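Putative uncharacterized protein PH0242 (Pyrococcus horikoshii, PDB 3VU1) is the C-terminal globular part of an archaeal AglB protein of the oligosaccharyltransferase family, rich in beta-strands and carrying a bound calcium ion. Local coordinates at residues Tyr102-Glu116 and Ser405-Met417. Residues are numbered along the deposited sequence; the frame is centred on the assembly and turned at random.
Sequences YLGGAITRKEYNGDE and SNEDYDASFEPHM
Lys-110 N donates to Tyr-409 O (2.9 Å), and one residue earlier Arg-109 N donates to Ala-411 O (3.0 Å). Both carbonyls belong to the end of 405-417 that precedes the strand, where Asp-408 to Ala-411 make a type I turn. The case illustrates how the first N-H groups of a helix, which have no acceptor within it, find one elsewhere: the third, of Glu-111, is taken by Thr-108 OG1 (3.2 Å), while Thr-108 N donates to Glu-111 OE1, completing a capping box. Tyr-409 is clasped between two layers. Over one face lies the backbone of Asp-115 and Glu-116; over the opposite face the guanidinium of Arg-109 makes a cation-pi contact, its CZ 4.0 Å from the ring centroid and the planes 32° apart. CG of Arg-109 stands anti to the backbone N (chi1 -172°), and a bend at chi2 brings the chain over the ring. Farther along, a water links Tyr-102 O and Ile-107 O to Phe-413 N. Strand 412-431 pairs antiparallel with strand 385-401, while Pro-415 rests on His-62 and Leu-66 of helix 60-69, beside the end of helix 97-103.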
loop_
_atom_site.group_PDB
_atom_site.type_symbol
_atom_site.label_atom_id
_atom_site.label_comp_id
_atom_site.label_asym_id
_atom_site.label_seq_id
_atom_site.Cartn_x
_atom_site.Cartn_y
_atom_site.Cartn_z
ATOM N N TYR A 102 10.829 13.383 -2.949
ATOM C CA TYR A 102 11.268 14.321 -1.915
ATOM C C TYR A 102 10.452 14.133 -0.661
ATOM O O TYR A 102 11.012 13.849 0.399
ATOM C CB TYR A 102 11.238 15.783 -2.376
ATOM C CG TYR A 102 11.768 16.753 -1.332
ATOM C CD1 TYR A 102 13.030 16.582 -0.775
ATOM C CD2 TYR A 102 11.008 17.844 -0.908
ATOM C CE1 TYR A 102 13.517 17.455 0.163
ATOM C CE2 TYR A 102 11.490 18.727 0.034
ATOM C CZ TYR A 102 12.748 18.525 0.569
ATOM O OH TYR A 102 13.258 19.402 1.512
ATOM N N LEU A 103 9.137 14.239 -0.795
ATOM C CA LEU A 103 8.263 14.154 0.351
ATOM C C LEU A 103 8.327 12.817 1.069
ATOM O O LEU A 103 7.962 12.757 2.236
ATOM C CB LEU A 103 6.836 14.486 -0.032
ATOM C CG LEU A 103 6.530 15.917 -0.499
ATOM C CD1 LEU A 103 5.143 15.963 -1.116
ATOM C CD2 LEU A 103 6.643 16.918 0.650
ATOM N N GLY A 104 8.817 11.769 0.399
ATOM C CA GLY A 104 8.911 10.421 0.989
ATOM C C GLY A 104 10.305 10.094 1.500
ATOM O O GLY A 104 10.559 8.983 1.995
ATOM N N GLY A 105 11.224 11.050 1.373
ATOM C CA GLY A 105 12.558 10.896 1.942
ATOM C C GLY A 105 13.503 10.073 1.089
ATOM O O GLY A 105 14.567 9.680 1.554
ATOM N N ALA A 106 13.138 9.846 -0.178
ATOM C CA ALA A 106 13.981 9.103 -1.138
ATOM C C ALA A 106 15.154 9.908 -1.704
ATOM O O ALA A 106 16.149 9.338 -2.127
ATOM C CB ALA A 106 13.120 8.574 -2.286
ATOM N N ILE A 107 14.999 11.224 -1.770
ATOM C CA ILE A 107 15.973 12.105 -2.393
ATOM C C ILE A 107 16.180 13.381 -1.561
ATOM O O ILE A 107 15.360 13.746 -0.721
ATOM C CB ILE A 107 15.562 12.516 -3.825
ATOM C CG1 ILE A 107 14.222 13.256 -3.847
ATOM C CG2 ILE A 107 15.517 11.321 -4.764
ATOM C CD1 ILE A 107 13.971 13.935 -5.180
ATOM N N THR A 108 17.286 14.063 -1.805
ATOM C CA THR A 108 17.557 15.306 -1.120
ATOM C C THR A 108 16.823 16.472 -1.792
ATOM O O THR A 108 16.320 16.346 -2.927
ATOM C CB THR A 108 19.072 15.603 -1.068
ATOM O OG1 THR A 108 19.546 16.017 -2.360
ATOM C CG2 THR A 108 19.830 14.382 -0.585
ATOM N N ARG A 109 16.783 17.601 -1.086
ATOM C CA ARG A 109 16.206 18.828 -1.606
ATOM C C ARG A 109 16.871 19.232 -2.910
ATOM O O ARG A 109 16.191 19.643 -3.856
ATOM C CB ARG A 109 16.337 19.948 -0.586
ATOM C CG ARG A 109 15.591 21.206 -0.967
ATOM C CD ARG A 109 15.100 21.918 0.269
ATOM N NE ARG A 109 14.996 23.339 0.000
ATOM C CZ ARG A 109 15.403 24.280 0.838
ATOM N NH1 ARG A 109 15.288 25.552 0.502
ATOM N NH2 ARG A 109 15.947 23.946 2.001
ATOM N N LYS A 110 18.194 19.089 -2.947
ATOM C CA LYS A 110 18.988 19.413 -4.128
ATOM C C LYS A 110 18.550 18.574 -5.312
ATOM O O LYS A 110 18.310 19.107 -6.404
ATOM C CB LYS A 110 20.470 19.186 -3.869
ATOM C CG LYS A 110 21.309 19.396 -5.101
ATOM C CD LYS A 110 22.789 19.466 -4.774
ATOM C CE LYS A 110 23.563 19.581 -6.075
ATOM N NZ LYS A 110 25.021 19.415 -5.870
ATOM N N GLU A 111 18.429 17.265 -5.096
ATOM C CA GLU A 111 17.972 16.375 -6.155
ATOM C C GLU A 111 16.529 16.684 -6.619
ATOM O O GLU A 111 16.204 16.580 -7.816
ATOM C CB GLU A 111 18.106 14.940 -5.702
ATOM C CG GLU A 111 19.536 14.552 -5.444
ATOM C CD GLU A 111 19.648 13.236 -4.709
ATOM O OE1 GLU A 111 18.958 13.047 -3.675
ATOM O OE2 GLU A 111 20.423 12.378 -5.179
ATOM N N TYR A 112 15.690 17.084 -5.668
ATOM C CA TYR A 112 14.298 17.357 -5.939
ATOM C C TYR A 112 14.106 18.511 -6.943
ATOM O O TYR A 112 13.297 18.412 -7.857
ATOM C CB TYR A 112 13.549 17.595 -4.623
ATOM C CG TYR A 112 12.301 18.397 -4.767
ATOM C CD1 TYR A 112 11.211 17.917 -5.497
ATOM C CD2 TYR A 112 12.204 19.657 -4.189
ATOM C CE1 TYR A 112 10.058 18.681 -5.661
ATOM C CE2 TYR A 112 11.050 20.426 -4.326
ATOM C CZ TYR A 112 9.976 19.944 -5.064
ATOM O OH TYR A 112 8.822 20.720 -5.192
ATOM N N ASN A 113 14.849 19.602 -6.788
ATOM C CA ASN A 113 14.603 20.771 -7.625
ATOM C C ASN A 113 15.773 21.727 -7.751
ATOM O O ASN A 113 15.586 22.882 -8.088
ATOM C CB ASN A 113 13.377 21.533 -7.123
ATOM C CG ASN A 113 12.780 22.432 -8.182
ATOM O OD1 ASN A 113 12.847 22.157 -9.397
ATOM N ND2 ASN A 113 12.187 23.511 -7.731
ATOM N N GLY A 114 16.978 21.247 -7.478
ATOM C CA GLY A 114 18.156 22.087 -7.556
ATOM C C GLY A 114 18.521 22.685 -6.222
ATOM O O GLY A 114 17.655 22.865 -5.353
ATOM N N ASP A 115 19.811 22.974 -6.059
ATOM C CA ASP A 115 20.303 23.748 -4.914
ATOM C C ASP A 115 19.973 25.241 -5.078
ATOM O O ASP A 115 19.236 25.624 -5.986
ATOM C CB ASP A 115 21.808 23.509 -4.662
ATOM C CG ASP A 115 22.694 23.932 -5.838
ATOM O OD1 ASP A 115 23.799 23.363 -5.967
ATOM O OD2 ASP A 115 22.307 24.828 -6.630
ATOM N N GLU A 116 20.534 26.075 -4.202
ATOM C CA GLU A 116 20.248 27.520 -4.157
ATOM C C GLU A 116 20.632 28.273 -5.447
ATOM O O GLU A 116 20.209 29.412 -5.651
ATOM C CB GLU A 116 20.881 28.156 -2.904
ATOM C CG GLU A 116 22.408 28.213 -2.873
ATOM C CD GLU A 116 23.081 26.880 -2.576
ATOM O OE1 GLU A 116 22.439 25.972 -1.983
ATOM O OE2 GLU A 116 24.272 26.745 -2.943
ATOM N N SER A 405 21.677 21.399 8.611
ATOM C CA SER A 405 20.543 22.239 8.977
ATOM C C SER A 405 19.333 21.892 8.113
ATOM O O SER A 405 19.458 21.472 6.950
ATOM C CB SER A 405 20.915 23.731 8.872
ATOM O OG SER A 405 20.098 24.496 7.982
ATOM N N ASN A 406 18.152 22.074 8.676
ATOM C CA ASN A 406 16.929 21.929 7.897
ATOM C C ASN A 406 16.864 22.752 6.621
ATOM O O ASN A 406 15.948 22.570 5.829
ATOM C CB ASN A 406 15.717 22.227 8.763
ATOM C CG ASN A 406 15.510 21.178 9.823
ATOM O OD1 ASN A 406 16.348 20.294 10.029
ATOM N ND2 ASN A 406 14.399 21.266 10.506
ATOM N N GLU A 407 17.837 23.631 6.414
ATOM C CA GLU A 407 17.818 24.547 5.271
ATOM C C GLU A 407 18.890 24.182 4.244
ATOM O O GLU A 407 18.858 24.644 3.099
ATOM C CB GLU A 407 17.932 26.001 5.735
ATOM C CG GLU A 407 16.892 26.372 6.789
ATOM C CD GLU A 407 16.542 27.854 6.808
ATOM O OE1 GLU A 407 16.036 28.341 7.845
ATOM O OE2 GLU A 407 16.761 28.545 5.788
ATOM N N ASP A 408 19.813 23.323 4.663
ATOM C CA ASP A 408 20.857 22.770 3.812
ATOM C C ASP A 408 20.212 21.888 2.679
ATOM O O ASP A 408 19.383 21.010 2.945
ATOM C CB ASP A 408 21.852 22.018 4.735
ATOM C CG ASP A 408 23.006 21.355 4.001
ATOM O OD1 ASP A 408 23.008 21.282 2.762
ATOM O OD2 ASP A 408 23.933 20.860 4.673
ATOM N N TYR A 409 20.586 22.150 1.425
ATOM C CA TYR A 409 20.053 21.422 0.259
ATOM C C TYR A 409 20.470 19.965 0.155
ATOM O O TYR A 409 19.859 19.183 -0.604
ATOM C CB TYR A 409 20.385 22.151 -1.047
ATOM C CG TYR A 409 19.516 23.366 -1.245
ATOM C CD1 TYR A 409 19.707 24.510 -0.469
ATOM C CD2 TYR A 409 18.477 23.362 -2.175
ATOM C CE1 TYR A 409 18.900 25.615 -0.617
ATOM C CE2 TYR A 409 17.667 24.472 -2.338
ATOM C CZ TYR A 409 17.887 25.588 -1.553
ATOM O OH TYR A 409 17.095 26.690 -1.692
ATOM N N ASP A 410 21.493 19.577 0.911
ATOM C CA ASP A 410 21.909 18.183 0.867
ATOM C C ASP A 410 21.078 17.367 1.832
ATOM O O ASP A 410 21.305 16.180 2.006
ATOM C CB ASP A 410 23.406 18.022 1.144
ATOM C CG ASP A 410 24.277 18.585 0.023
ATOM O OD1 ASP A 410 24.053 18.252 -1.172
ATOM O OD2 ASP A 410 25.200 19.369 0.349
ATOM N N ALA A 411 20.115 18.018 2.468
ATOM C CA ALA A 411 19.255 17.357 3.435
ATOM C C ALA A 411 18.201 16.515 2.727
ATOM O O ALA A 411 17.656 16.925 1.704
ATOM C CB ALA A 411 18.583 18.393 4.327
ATOM N N SER A 412 17.929 15.337 3.264
ATOM C CA SER A 412 16.680 14.671 2.957
ATOM C C SER A 412 15.899 14.605 4.272
ATOM O O SER A 412 16.473 14.798 5.349
ATOM C CB SER A 412 16.923 13.297 2.338
ATOM O OG SER A 412 17.484 12.444 3.298
ATOM N N PHE A 413 14.593 14.380 4.188
ATOM C CA PHE A 413 13.760 14.287 5.383
ATOM C C PHE A 413 12.995 12.960 5.427
ATOM O O PHE A 413 12.242 12.638 4.512
ATOM C CB PHE A 413 12.805 15.476 5.431
ATOM C CG PHE A 413 13.500 16.798 5.481
ATOM C CD1 PHE A 413 13.857 17.368 6.710
ATOM C CD2 PHE A 413 13.834 17.475 4.298
ATOM C CE1 PHE A 413 14.510 18.605 6.758
ATOM C CE2 PHE A 413 14.500 18.699 4.342
ATOM C CZ PHE A 413 14.831 19.274 5.577
ATOM N N GLU A 414 13.189 12.175 6.480
ATOM C CA GLU A 414 12.566 10.863 6.525
ATOM C C GLU A 414 11.246 10.917 7.279
ATOM O O GLU A 414 11.227 11.333 8.424
ATOM C CB GLU A 414 13.504 9.878 7.188
ATOM C CG GLU A 414 13.206 8.434 6.844
ATOM C CD GLU A 414 14.495 7.657 6.717
ATOM O OE1 GLU A 414 14.807 6.858 7.644
ATOM O OE2 GLU A 414 15.208 7.885 5.704
ATOM N N PRO A 415 10.124 10.542 6.626
ATOM C CA PRO A 415 8.831 10.605 7.348
ATOM C C PRO A 415 8.599 9.474 8.327
ATOM O O PRO A 415 9.035 8.382 8.083
ATOM C CB PRO A 415 7.784 10.552 6.232
ATOM C CG PRO A 415 8.514 10.143 5.022
ATOM C CD PRO A 415 9.941 10.531 5.163
ATOM N N HIS A 416 7.883 9.769 9.408
ATOM C CA HIS A 416 7.490 8.810 10.425
ATOM C C HIS A 416 6.021 8.967 10.753
ATOM O O HIS A 416 5.472 10.073 10.696
ATOM C CB HIS A 416 8.265 9.057 11.705
ATOM C CG HIS A 416 9.749 8.782 11.615
ATOM N ND1 HIS A 416 10.329 7.686 12.188
ATOM C CD2 HIS A 416 10.794 9.528 11.054
ATOM C CE1 HIS A 416 11.669 7.718 11.992
ATOM N NE2 HIS A 416 11.959 8.851 11.301
ATOM N N MET A 417 5.363 7.870 11.121
ATOM C CA MET A 417 4.013 7.935 11.621
ATOM C C MET A 417 3.863 7.059 12.869
ATOM O O MET A 417 3.911 5.815 12.775
ATOM C CB MET A 417 3.014 7.521 10.552
ATOM C CG MET A 417 1.600 7.479 11.083
ATOM S SD MET A 417 0.369 7.209 9.803
ATOM C CE MET A 417 0.423 5.426 9.709
HETATM O O HOH W 1 13.470 14.069 1.359
HETATM O O HOH W 2 10.128 14.130 3.789
#